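Local coordinates for protein uncharacterized HTH-type transcriptional regulator Rv2887 (Mycobacterium tuberculosis, PDB 5HSM) that represses transcription by binding promoter DNA as a homodimer, controlling methyltransferase and other genes, and binds salicylate, para-aminosalicylic acid and gemfibrozil, at residues P43-A48 with R132-R137; L56-C61 with N88-K93; S50-T55 with K125-V130; G98-P103 with L112-T117. All blocks are in the same frame, centred on the assembly; numbering follows the deposited sequence.

Contact 1 (P43-A48 with R132-R137)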
loop_
_atom_site.group_PDB
_atom_site.type_symbol
_atom_site.label_atom_id
_atom_site.label_comp_id
_atom_site.label_asym_id
_atom_site.label_seq_id
_atom_site.Cartn_x
_atom_site.Cartn_y
_atom_site.Cartn_z
ATOM N N PRO A 43 -3.732 -2.005 -11.428
ATOM C CA PRO A 43 -4.502 -2.694 -12.477
ATOM C C PRO A 43 -3.675 -3.070 -13.692
ATOM O O PRO A 43 -3.993 -4.068 -14.327
ATOM C CB PRO A 43 -5.562 -1.664 -12.881
ATOM C CG PRO A 43 -5.656 -0.732 -11.754
ATOM C CD PRO A 43 -4.323 -0.692 -11.101
ATOM N N GLU A 44 -2.668 -2.276 -14.044
ATOM C CA GLU A 44 -1.823 -2.620 -15.191
ATOM C C GLU A 44 -1.105 -3.951 -14.933
ATOM O O GLU A 44 -1.050 -4.840 -15.804
ATOM C CB GLU A 44 -0.809 -1.503 -15.476
ATOM C CG GLU A 44 0.034 -1.707 -16.745
ATOM C CD GLU A 44 -0.627 -1.171 -18.001
ATOM O OE1 GLU A 44 -1.628 -0.428 -17.888
ATOM O OE2 GLU A 44 -0.148 -1.500 -19.108
ATOM N N VAL A 45 -0.554 -4.085 -13.729
ATOM C CA VAL A 45 0.141 -5.308 -13.331
ATOM C C VAL A 45 -0.810 -6.505 -13.230
ATOM O O VAL A 45 -0.532 -7.584 -13.759
ATOM C CB VAL A 45 0.887 -5.096 -11.993
ATOM C CG1 VAL A 45 1.445 -6.406 -11.480
ATOM C CG2 VAL A 45 2.025 -4.108 -12.210
ATOM N N SER A 46 -1.944 -6.303 -12.575
ATOM C CA SER A 46 -2.976 -7.327 -12.508
ATOM C C SER A 46 -3.422 -7.815 -13.904
ATOM O O SER A 46 -3.567 -9.022 -14.142
ATOM C CB SER A 46 -4.168 -6.782 -11.721
ATOM O OG SER A 46 -5.175 -7.755 -11.598
ATOM N N ALA A 47 -3.651 -6.873 -14.818
ATOM C CA ALA A 47 -4.084 -7.214 -16.169
ATOM C C ALA A 47 -3.000 -7.982 -16.913
ATOM O O ALA A 47 -3.303 -8.874 -17.710
ATOM C CB ALA A 47 -4.467 -5.970 -16.947
ATOM N N ALA A 48 -1.741 -7.628 -16.660
ATOM C CA ALA A 48 -0.620 -8.337 -17.280
ATOM C C ALA A 48 -0.481 -9.766 -16.753
ATOM O O ALA A 48 -0.085 -10.687 -17.485
ATOM C CB ALA A 48 0.672 -7.572 -17.055
ATOM N N ARG A 132 7.602 -6.487 -15.244
ATOM C CA ARG A 132 8.556 -5.455 -15.667
ATOM C C ARG A 132 8.060 -4.729 -16.922
ATOM O O ARG A 132 8.223 -3.497 -17.062
ATOM C CB ARG A 132 9.938 -6.061 -15.923
ATOM C CG ARG A 132 10.525 -6.747 -14.694
ATOM C CD ARG A 132 12.017 -7.059 -14.870
ATOM N NE ARG A 132 12.830 -5.863 -14.657
ATOM C CZ ARG A 132 13.163 -5.390 -13.456
ATOM N NH1 ARG A 132 12.755 -6.008 -12.356
ATOM N NH2 ARG A 132 13.902 -4.294 -13.351
ATOM N N ALA A 133 7.438 -5.493 -17.827
ATOM C CA ALA A 133 6.894 -4.887 -19.035
ATOM C C ALA A 133 5.732 -3.940 -18.691
ATOM O O ALA A 133 5.627 -2.851 -19.272
ATOM C CB ALA A 133 6.439 -5.959 -20.026
ATOM N N ALA A 134 4.868 -4.347 -17.762
ATOM C CA ALA A 134 3.760 -3.464 -17.311
ATOM C C ALA A 134 4.280 -2.141 -16.768
ATOM O O ALA A 134 3.745 -1.046 -17.059
ATOM C CB ALA A 134 2.925 -4.157 -16.248
ATOM N N ASP A 135 5.330 -2.249 -15.958
ATOM C CA ASP A 135 5.977 -1.071 -15.387
ATOM C C ASP A 135 6.430 -0.113 -16.481
ATOM O O ASP A 135 6.173 1.111 -16.425
ATOM C CB ASP A 135 7.173 -1.500 -14.542
ATOM C CG ASP A 135 7.707 -0.373 -13.658
ATOM O OD1 ASP A 135 7.159 -0.194 -12.560
ATOM O OD2 ASP A 135 8.686 0.306 -14.049
ATOM N N ALA A 136 7.106 -0.674 -17.482
ATOM C CA ALA A 136 7.575 0.137 -18.602
ATOM C C ALA A 136 6.423 0.782 -19.372
ATOM O O ALA A 136 6.543 1.914 -19.853
ATOM C CB ALA A 136 8.432 -0.713 -19.557
ATOM N N ARG A 137 5.317 0.056 -19.517
ATOM C CA ARG A 137 4.162 0.604 -20.227
ATOM C C ARG A 137 3.602 1.829 -19.521
ATOM O O ARG A 137 3.186 2.794 -20.176
ATOM C CB ARG A 137 3.057 -0.441 -20.380
ATOM C CG ARG A 137 3.344 -1.465 -21.472
ATOM C CD ARG A 137 2.092 -2.227 -21.840
ATOM N NE ARG A 137 1.561 -3.048 -20.748
ATOM C CZ ARG A 137 2.006 -4.263 -20.447
ATOM N NH1 ARG A 137 3.025 -4.796 -21.119
ATOM N NH2 ARG A 137 1.438 -4.949 -19.470
HETATM O O HOH W 1 -1.130 -4.457 -18.444
#
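E44 of helix 29-49 and R137 of helix 118-139 are joined by a salt bridge and by a water that serves both. R137 NE donates to E44 OE2 over 2.8 Å, with an angle of 161° at the hydrogen. The oxygen is met almost head-on, down its C-O bond, and lies close to the guanidinium plane, although the two flat groups are far from coplanar. With its CG trans to the backbone N (chi1 -174°), E44 starts out toward the other helix, and CG passes 3.8 Å from A134 CB before the chain bends at chi2 to meet the arginine. Water 1 supplies the second connection: it donates to E44 O at 2.7 Å and accepts from R137 NH2 at 2.8 Å. That carbonyl also takes the helical bond from A48 N, so two donors satisfy it, while the guanidinium is held at two of its nitrogens. A48 CB touches the guanidinium edge, 3.6 Å from NH2. Alanines A48 and A134 help the two segments, 140° apart in direction, come close: V45 CG2 and A48 CB both rest on A134 CB. D135, a salicylate-binding residue, points away from this interface, and its carboxylate oxygens accept from the backbone N of L30 and G31 of the second subunit. Such pairing of the first helix with helix 118-139 belongs to the dimerisation region of the MarR fold.

Contact 2 (L56-C61 with N88-K93)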
loop_
_atom_site.group_PDB
_atom_site.type_symbol
_atom_site.label_atom_id
_atom_site.label_comp_id
_atom_site.label_asym_id
_atom_site.label_seq_id
_atom_site.Cartn_x
_atom_site.Cartn_y
_atom_site.Cartn_z
ATOM N N LEU A 56 -2.430 -10.717 -8.417
ATOM C CA LEU A 56 -1.280 -10.033 -7.839
ATOM C C LEU A 56 -0.761 -10.706 -6.543
ATOM O O LEU A 56 0.445 -10.931 -6.409
ATOM C CB LEU A 56 -1.633 -8.559 -7.606
ATOM C CG LEU A 56 -0.473 -7.598 -7.374
ATOM C CD1 LEU A 56 0.578 -7.854 -8.408
ATOM C CD2 LEU A 56 -0.962 -6.167 -7.488
ATOM N N PRO A 57 -1.653 -11.046 -5.588
ATOM C CA PRO A 57 -1.129 -11.717 -4.387
ATOM C C PRO A 57 -0.483 -13.086 -4.665
ATOM O O PRO A 57 0.515 -13.467 -4.026
ATOM C CB PRO A 57 -2.375 -11.879 -3.512
ATOM C CG PRO A 57 -3.304 -10.806 -3.975
ATOM C CD PRO A 57 -3.088 -10.720 -5.444
ATOM N N GLU A 58 -1.044 -13.824 -5.619
ATOM C CA GLU A 58 -0.444 -15.085 -6.046
ATOM C C GLU A 58 0.948 -14.869 -6.606
ATOM O O GLU A 58 1.881 -15.614 -6.281
ATOM C CB GLU A 58 -1.337 -15.783 -7.089
ATOM C CG GLU A 58 -2.570 -16.398 -6.461
ATOM C CD GLU A 58 -3.650 -16.770 -7.472
ATOM O OE1 GLU A 58 -3.422 -16.626 -8.693
ATOM O OE2 GLU A 58 -4.735 -17.203 -7.025
ATOM N N PHE A 59 1.099 -13.848 -7.448
ATOM C CA PHE A 59 2.419 -13.528 -7.970
ATOM C C PHE A 59 3.405 -13.153 -6.857
ATOM O O PHE A 59 4.544 -13.606 -6.855
ATOM C CB PHE A 59 2.358 -12.390 -8.978
ATOM C CG PHE A 59 3.710 -11.892 -9.362
ATOM C CD1 PHE A 59 4.596 -12.722 -10.038
ATOM C CD2 PHE A 59 4.119 -10.620 -9.013
ATOM C CE1 PHE A 59 5.867 -12.272 -10.373
ATOM C CE2 PHE A 59 5.381 -10.161 -9.342
ATOM C CZ PHE A 59 6.255 -10.987 -10.030
ATOM N N VAL A 60 2.970 -12.323 -5.919
ATOM C CA VAL A 60 3.840 -11.932 -4.802
ATOM C C VAL A 60 4.333 -13.168 -4.021
ATOM O O VAL A 60 5.541 -13.313 -3.742
ATOM C CB VAL A 60 3.112 -10.942 -3.877
ATOM C CG1 VAL A 60 3.903 -10.700 -2.603
ATOM C CG2 VAL A 60 2.886 -9.610 -4.617
ATOM N N CYS A 61 3.410 -14.076 -3.705
ATOM C CA CYS A 61 3.767 -15.334 -3.043
ATOM C C CYS A 61 4.764 -16.163 -3.864
ATOM O O CYS A 61 5.804 -16.599 -3.360
ATOM C CB CYS A 61 2.511 -16.165 -2.769
ATOM S SG CYS A 61 2.817 -17.788 -2.024
ATOM N N ASN A 88 -2.650 -18.637 3.120
ATOM C CA ASN A 88 -3.035 -20.034 2.944
ATOM C C ASN A 88 -3.890 -20.203 1.701
ATOM O O ASN A 88 -3.697 -21.145 0.932
ATOM C CB ASN A 88 -3.793 -20.563 4.163
ATOM C CG ASN A 88 -2.892 -20.784 5.364
ATOM O OD1 ASN A 88 -1.692 -21.006 5.221
ATOM N ND2 ASN A 88 -3.474 -20.739 6.558
ATOM N N THR A 89 -4.838 -19.287 1.509
ATOM C CA THR A 89 -5.668 -19.305 0.307
ATOM C C THR A 89 -4.839 -19.150 -0.974
ATOM O O THR A 89 -5.019 -19.898 -1.941
ATOM C CB THR A 89 -6.729 -18.201 0.357
ATOM O OG1 THR A 89 -7.606 -18.442 1.465
ATOM C CG2 THR A 89 -7.537 -18.169 -0.938
ATOM N N VAL A 90 -3.937 -18.173 -0.970
ATOM C CA VAL A 90 -3.065 -17.938 -2.113
ATOM C C VAL A 90 -2.254 -19.192 -2.438
ATOM O O VAL A 90 -2.151 -19.614 -3.599
ATOM C CB VAL A 90 -2.116 -16.743 -1.846
ATOM C CG1 VAL A 90 -1.003 -16.716 -2.863
ATOM C CG2 VAL A 90 -2.897 -15.432 -1.873
ATOM N N LEU A 91 -1.690 -19.794 -1.397
ATOM C CA LEU A 91 -0.919 -21.010 -1.534
ATOM C C LEU A 91 -1.753 -22.172 -2.073
ATOM O O LEU A 91 -1.271 -22.961 -2.872
ATOM C CB LEU A 91 -0.307 -21.393 -0.188
ATOM C CG LEU A 91 0.923 -20.580 0.212
ATOM C CD1 LEU A 91 1.304 -20.917 1.639
ATOM C CD2 LEU A 91 2.074 -20.891 -0.737
ATOM N N ARG A 92 -2.997 -22.282 -1.627
ATOM C CA ARG A 92 -3.886 -23.331 -2.125
ATOM C C ARG A 92 -4.131 -23.144 -3.617
ATOM O O ARG A 92 -4.017 -24.091 -4.399
ATOM C CB ARG A 92 -5.213 -23.338 -1.359
ATOM C CG ARG A 92 -6.212 -24.382 -1.845
ATOM C CD ARG A 92 -5.628 -25.790 -1.774
ATOM N NE ARG A 92 -6.583 -26.810 -2.205
ATOM C CZ ARG A 92 -6.250 -28.057 -2.527
ATOM N NH1 ARG A 92 -4.981 -28.444 -2.473
ATOM N NH2 ARG A 92 -7.186 -28.915 -2.907
ATOM N N LYS A 93 -4.456 -21.919 -4.023
ATOM C CA LYS A 93 -4.685 -21.669 -5.444
ATOM C C LYS A 93 -3.429 -21.937 -6.283
ATOM O O LYS A 93 -3.527 -22.446 -7.404
ATOM C CB LYS A 93 -5.184 -20.243 -5.666
ATOM C CG LYS A 93 -6.640 -20.063 -5.278
ATOM C CD LYS A 93 -7.010 -18.600 -5.120
ATOM C CE LYS A 93 -8.361 -18.454 -4.431
ATOM N NZ LYS A 93 -9.165 -19.708 -4.500
#
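V90, on helix 84-96, pushes its two methyls against P57, E58 and C61 at the start of helix 56-67. In the winged helix-turn-helix of MarR proteins, helix 84-96 occupies the place of the DNA-recognition helix, and here segment 88-93 crosses segment 56-61 almost at right angles (84°), their axes 9.4 Å apart at the closest approach. E58 illustrates how a buried acidic side chain can be shared between packing and capping. Its CA lies 3.6 Å from V90 CG1, and CB stands a little further from the same methyl. CG, placed beside the backbone N by a chi1 of -74°, is 3.9 Å from it. Beyond CG the chain runs extended and splits the work of its carboxylate. OE1 turns back to accept a hydrogen bond from T55 N, the reciprocal half of a capping box in which the side chain of T55 caps the first turn. OE2 instead meets the aliphatic part of K93, crossing it steeply and coming 3.3 Å from CD. K93 NZ leads away, 5.7 Å from OE2, a separation at which the opposite charges would probably attract only weakly. On the flanks, V90 CG2 covers P57 CB and V90 CG1 presses on C61 CB. L91 leaves its backbone in the other direction but bends its end back, bringing CD2 to 3.4 Å from C61 SG.

Contact 3 (S50-T55 with K125-V130)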
loop_
_atom_site.group_PDB
_atom_site.type_symbol
_atom_site.label_atom_id
_atom_site.label_comp_id
_atom_site.label_asym_id
_atom_site.label_seq_id
_atom_site.Cartn_x
_atom_site.Cartn_y
_atom_site.Cartn_z
ATOM N N SER A 50 -3.026 -11.603 -15.478
ATOM C CA SER A 50 -4.225 -12.413 -15.702
ATOM C C SER A 50 -4.072 -13.533 -16.751
ATOM O O SER A 50 -4.459 -14.662 -16.478
ATOM C CB SER A 50 -5.402 -11.512 -16.076
ATOM O OG SER A 50 -6.590 -12.282 -16.134
ATOM N N PRO A 51 -3.487 -13.250 -17.931
ATOM C CA PRO A 51 -3.370 -14.346 -18.913
ATOM C C PRO A 51 -2.498 -15.505 -18.445
ATOM O O PRO A 51 -2.569 -16.592 -19.017
ATOM C CB PRO A 51 -2.722 -13.669 -20.120
ATOM C CG PRO A 51 -3.068 -12.212 -19.959
ATOM C CD PRO A 51 -3.000 -11.974 -18.489
ATOM N N LEU A 52 -1.679 -15.264 -17.425
ATOM C CA LEU A 52 -0.824 -16.292 -16.861
ATOM C C LEU A 52 -1.533 -17.047 -15.745
ATOM O O LEU A 52 -0.938 -17.911 -15.097
ATOM C CB LEU A 52 0.464 -15.672 -16.318
ATOM C CG LEU A 52 1.645 -15.375 -17.243
ATOM C CD1 LEU A 52 1.250 -14.552 -18.445
ATOM C CD2 LEU A 52 2.703 -14.642 -16.435
ATOM N N GLY A 53 -2.786 -16.689 -15.495
ATOM C CA GLY A 53 -3.582 -17.345 -14.470
ATOM C C GLY A 53 -3.185 -16.937 -13.058
ATOM O O GLY A 53 -3.384 -17.685 -12.104
ATOM N N LEU A 54 -2.622 -15.741 -12.923
ATOM C CA LEU A 54 -2.161 -15.252 -11.625
ATOM C C LEU A 54 -2.858 -13.976 -11.210
ATOM O O LEU A 54 -3.050 -13.079 -12.032
ATOM C CB LEU A 54 -0.653 -14.990 -11.657
ATOM C CG LEU A 54 0.297 -16.171 -11.790
ATOM C CD1 LEU A 54 1.686 -15.672 -12.036
ATOM C CD2 LEU A 54 0.249 -16.945 -10.500
ATOM N N THR A 55 -3.227 -13.901 -9.935
ATOM C CA THR A 55 -3.580 -12.638 -9.313
ATOM C C THR A 55 -2.326 -11.983 -8.778
ATOM O O THR A 55 -1.275 -12.611 -8.677
ATOM C CB THR A 55 -4.568 -12.827 -8.158
ATOM O OG1 THR A 55 -3.915 -13.543 -7.102
ATOM C CG2 THR A 55 -5.786 -13.611 -8.629
ATOM N N LYS A 125 9.390 -16.849 -13.277
ATOM C CA LYS A 125 10.233 -16.010 -14.125
ATOM C C LYS A 125 9.434 -15.338 -15.253
ATOM O O LYS A 125 9.624 -14.136 -15.510
ATOM C CB LYS A 125 11.430 -16.804 -14.667
ATOM C CG LYS A 125 12.545 -16.930 -13.610
ATOM C CD LYS A 125 12.373 -15.840 -12.511
ATOM C CE LYS A 125 13.662 -15.383 -11.812
ATOM N NZ LYS A 125 14.403 -14.295 -12.519
ATOM N N ARG A 126 8.521 -16.075 -15.893
ATOM C CA ARG A 126 7.686 -15.466 -16.926
ATOM C C ARG A 126 6.869 -14.291 -16.365
ATOM O O ARG A 126 6.734 -13.234 -17.002
ATOM C CB ARG A 126 6.746 -16.503 -17.545
ATOM C CG ARG A 126 6.812 -16.555 -19.065
ATOM C CD ARG A 126 7.713 -17.687 -19.560
ATOM N NE ARG A 126 7.128 -19.013 -19.340
ATOM C CZ ARG A 126 7.710 -20.163 -19.681
ATOM N NH1 ARG A 126 8.901 -20.169 -20.267
ATOM N NH2 ARG A 126 7.097 -21.313 -19.437
ATOM N N ALA A 127 6.341 -14.485 -15.161
ATOM C CA ALA A 127 5.506 -13.476 -14.513
ATOM C C ALA A 127 6.318 -12.236 -14.156
ATOM O O ALA A 127 5.857 -11.095 -14.330
ATOM C CB ALA A 127 4.839 -14.061 -13.284
ATOM N N GLU A 128 7.531 -12.438 -13.641
ATOM C CA GLU A 128 8.364 -11.281 -13.335
ATOM C C GLU A 128 8.585 -10.481 -14.619
ATOM O O GLU A 128 8.509 -9.245 -14.615
ATOM C CB GLU A 128 9.705 -11.699 -12.706
ATOM C CG GLU A 128 10.705 -10.554 -12.556
ATOM C CD GLU A 128 10.301 -9.485 -11.534
ATOM O OE1 GLU A 128 11.006 -8.453 -11.481
ATOM O OE2 GLU A 128 9.309 -9.658 -10.786
ATOM N N ALA A 129 8.824 -11.190 -15.719
ATOM C CA ALA A 129 9.000 -10.505 -16.996
ATOM C C ALA A 129 7.775 -9.668 -17.410
ATOM O O ALA A 129 7.918 -8.492 -17.808
ATOM C CB ALA A 129 9.339 -11.522 -18.090
ATOM N N VAL A 130 6.573 -10.241 -17.324
ATOM C CA VAL A 130 5.402 -9.444 -17.733
ATOM C C VAL A 130 5.154 -8.259 -16.778
ATOM O O VAL A 130 4.651 -7.218 -17.198
ATOM C CB VAL A 130 4.098 -10.291 -17.859
ATOM C CG1 VAL A 130 4.366 -11.596 -18.634
ATOM C CG2 VAL A 130 3.469 -10.554 -16.510
#
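L52 and L54, in the turn between helix 29-49 and helix 56-67, both press on A127 of helix 118-139, and every interaction across this interface is apolar. L52 does most of the touching through one methyl: CD2 comes over the helix backbone to 3.6 Å from A127 CA and 3.9 Å from A127 CB. The same methyl reaches V130, with CG1 at 4.1 Å, and thus sits between residues one helical turn apart. L54 brings its CD1 to 3.8 Å from A127 CB, so the alanine methyl is touched by both leucines. L54 has its CG beside the backbone N (chi1 -68°) and a straight chi2 of 170°, which carries CD1 forward to this meeting.

No hydrogen bond crosses the contact; polar groups are served locally or by neighbours. G53 N donates to S50 O at 2.8 Å, closing the short 3-10 turn; T55 then caps the first turn of helix 56-67 with its side chain. On the far side of helix 118-139, E128 OE2 forms a salt bridge with R63, a salicylate-binding residue. The contact is the seating, in a MarR fold, of the link between dimerisation and DNA-binding helices upon the helix carrying the salicylate-binding D135.

Contact 4 (G98-P103 with L112-T117)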
loop_
_atom_site.group_PDB
_atom_site.type_symbol
_atom_site.label_atom_id
_atom_site.label_comp_id
_atom_site.label_asym_id
_atom_site.label_seq_id
_atom_site.Cartn_x
_atom_site.Cartn_y
_atom_site.Cartn_z
ATOM N N GLY A 98 -0.502 -26.167 -9.919
ATOM C CA GLY A 98 0.697 -26.984 -10.054
ATOM C C GLY A 98 1.990 -26.191 -9.980
ATOM O O GLY A 98 3.060 -26.670 -10.384
ATOM N N ALA A 99 1.897 -24.979 -9.439
ATOM C CA ALA A 99 3.045 -24.081 -9.333
ATOM C C ALA A 99 3.749 -24.227 -7.985
ATOM O O ALA A 99 4.966 -24.043 -7.880
ATOM C CB ALA A 99 2.599 -22.643 -9.542
ATOM N N VAL A 100 2.968 -24.533 -6.957
ATOM C CA VAL A 100 3.493 -24.762 -5.621
ATOM C C VAL A 100 3.322 -26.234 -5.272
ATOM O O VAL A 100 2.246 -26.802 -5.484
ATOM C CB VAL A 100 2.787 -23.857 -4.582
ATOM C CG1 VAL A 100 2.974 -24.382 -3.165
ATOM C CG2 VAL A 100 3.307 -22.425 -4.697
ATOM N N ALA A 101 4.380 -26.856 -4.749
ATOM C CA ALA A 101 4.365 -28.301 -4.512
ATOM C C ALA A 101 3.404 -28.682 -3.384
ATOM O O ALA A 101 3.129 -27.875 -2.498
ATOM C CB ALA A 101 5.781 -28.802 -4.206
ATOM N N ARG A 102 2.889 -29.908 -3.428
ATOM C CA ARG A 102 1.915 -30.371 -2.441
ATOM C C ARG A 102 2.561 -30.516 -1.062
ATOM O O ARG A 102 3.582 -31.166 -0.916
ATOM C CB ARG A 102 1.283 -31.685 -2.900
ATOM C CG ARG A 102 0.436 -31.533 -4.142
ATOM C CD ARG A 102 -0.781 -30.686 -3.824
ATOM N NE ARG A 102 -1.628 -30.530 -4.996
ATOM C CZ ARG A 102 -2.553 -31.410 -5.363
ATOM N NH1 ARG A 102 -2.757 -32.504 -4.639
ATOM N NH2 ARG A 102 -3.273 -31.191 -6.453
ATOM N N PRO A 103 1.970 -29.884 -0.046
ATOM C CA PRO A 103 2.553 -29.718 1.293
ATOM C C PRO A 103 2.806 -31.020 2.043
ATOM O O PRO A 103 3.925 -31.521 1.982
ATOM C CB PRO A 103 1.495 -28.897 2.022
ATOM C CG PRO A 103 0.239 -29.175 1.283
ATOM C CD PRO A 103 0.632 -29.283 -0.139
ATOM N N LEU A 112 2.528 -24.577 6.998
ATOM C CA LEU A 112 3.506 -25.531 6.485
ATOM C C LEU A 112 4.557 -24.847 5.614
ATOM O O LEU A 112 4.308 -23.770 5.076
ATOM C CB LEU A 112 2.791 -26.612 5.672
ATOM C CG LEU A 112 1.530 -27.179 6.314
ATOM C CD1 LEU A 112 0.694 -27.889 5.271
ATOM C CD2 LEU A 112 1.884 -28.120 7.465
ATOM N N PRO A 113 5.738 -25.474 5.470
ATOM C CA PRO A 113 6.728 -24.992 4.501
ATOM C C PRO A 113 6.206 -25.153 3.078
ATOM O O PRO A 113 5.422 -26.069 2.838
ATOM C CB PRO A 113 7.937 -25.907 4.741
ATOM C CG PRO A 113 7.710 -26.532 6.051
ATOM C CD PRO A 113 6.238 -26.615 6.250
ATOM N N ALA A 114 6.629 -24.293 2.158
ATOM C CA ALA A 114 6.187 -24.395 0.769
ATOM C C ALA A 114 7.348 -24.224 -0.199
ATOM O O ALA A 114 8.326 -23.522 0.083
ATOM C CB ALA A 114 5.102 -23.374 0.472
ATOM N N THR A 115 7.233 -24.879 -1.343
ATOM C CA THR A 115 8.247 -24.806 -2.379
ATOM C C THR A 115 7.603 -24.726 -3.746
ATOM O O THR A 115 6.447 -25.118 -3.925
ATOM C CB THR A 115 9.184 -26.031 -2.365
ATOM O OG1 THR A 115 8.405 -27.232 -2.469
ATOM C CG2 THR A 115 9.999 -26.071 -1.094
ATOM N N LEU A 116 8.364 -24.235 -4.712
ATOM C CA LEU A 116 7.899 -24.216 -6.087
ATOM C C LEU A 116 8.260 -25.514 -6.800
ATOM O O LEU A 116 9.296 -26.134 -6.518
ATOM C CB LEU A 116 8.509 -23.043 -6.840
ATOM C CG LEU A 116 8.317 -21.649 -6.250
ATOM C CD1 LEU A 116 8.790 -20.645 -7.279
ATOM C CD2 LEU A 116 6.843 -21.434 -5.907
ATOM N N THR A 117 7.403 -25.894 -7.744
ATOM C CA THR A 117 7.665 -26.984 -8.681
ATOM C C THR A 117 8.467 -26.433 -9.851
ATOM O O THR A 117 8.685 -25.221 -9.932
ATOM C CB THR A 117 6.356 -27.571 -9.215
ATOM O OG1 THR A 117 5.625 -26.527 -9.875
ATOM C CG2 THR A 117 5.510 -28.113 -8.078
#
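T117 OG1 donates to G98 O over 2.6 Å, the shortest of three hydrogen bonds that close the base of the winged-helix hairpin, whose tip, residues 104-110, is not modelled. The hydroxyl, set between the backbone N and carbonyl carbon by a chi1 of 59°, also accepts from G120 N, so one group both ties the two segments together and N-caps helix 118-139. G98 for its part ends helix 84-96 in a Schellman motif, and the bond therefore links the end of one helix to the start of the next. T117 N donates to A99 O at 3.1 Å, standing well above the carbonyl plane (45°), and A101 N donates to T115 O at 2.8 Å along a nearly straight path (168°). These two bonds frame V100 and L116, an antiparallel, non-hydrogen-bonded pair with CA atoms 4.5 Å apart. Both oxygens gain a weaker partner as well: L116 CA lies 3.4 Å from A99 O, and V100 CA approaches T115 O in the same way.

Outside this polar core, T117 CG2 packs against A101, whose CB also meets T115 OG1 at 3.5 Å. V100 leans on L94 and E95 of helix 84-96, while L116 turns to L62 and L65 of helix 56-67, which joins the wing to the helical body. Between the two segments V100 CG2 meets L116 CD2 at 3.9 Å, and V100 CG1 lies 4.3 Å from A114 CB.

How the contacts relate
Contacts 1 and 3 share helix 118-139 and touch, A48 O lying 3.7 Å from V130 CG2. Contact 2 joins them through helix 56-67: L56 CD1 is 3.5 Å from V45 CG1, and F59 CD1 is 3.5 Å from A127 CB. Contact 4 extends the DNA-binding side, with A114 CB 4.1 Å from L91 CD2, its centre about 26 Å from that of contact 1. Salicylate-binding residues connect the series: D135 belongs to contact 1, whereas the side chain of R63 is about 7 Å from those of C61 and A127 and about 8 Å from that of L116. Salicylate stabilises a conformation incompatible with DNA binding, consistent with a site adjoining dimerisation and DNA-binding helices.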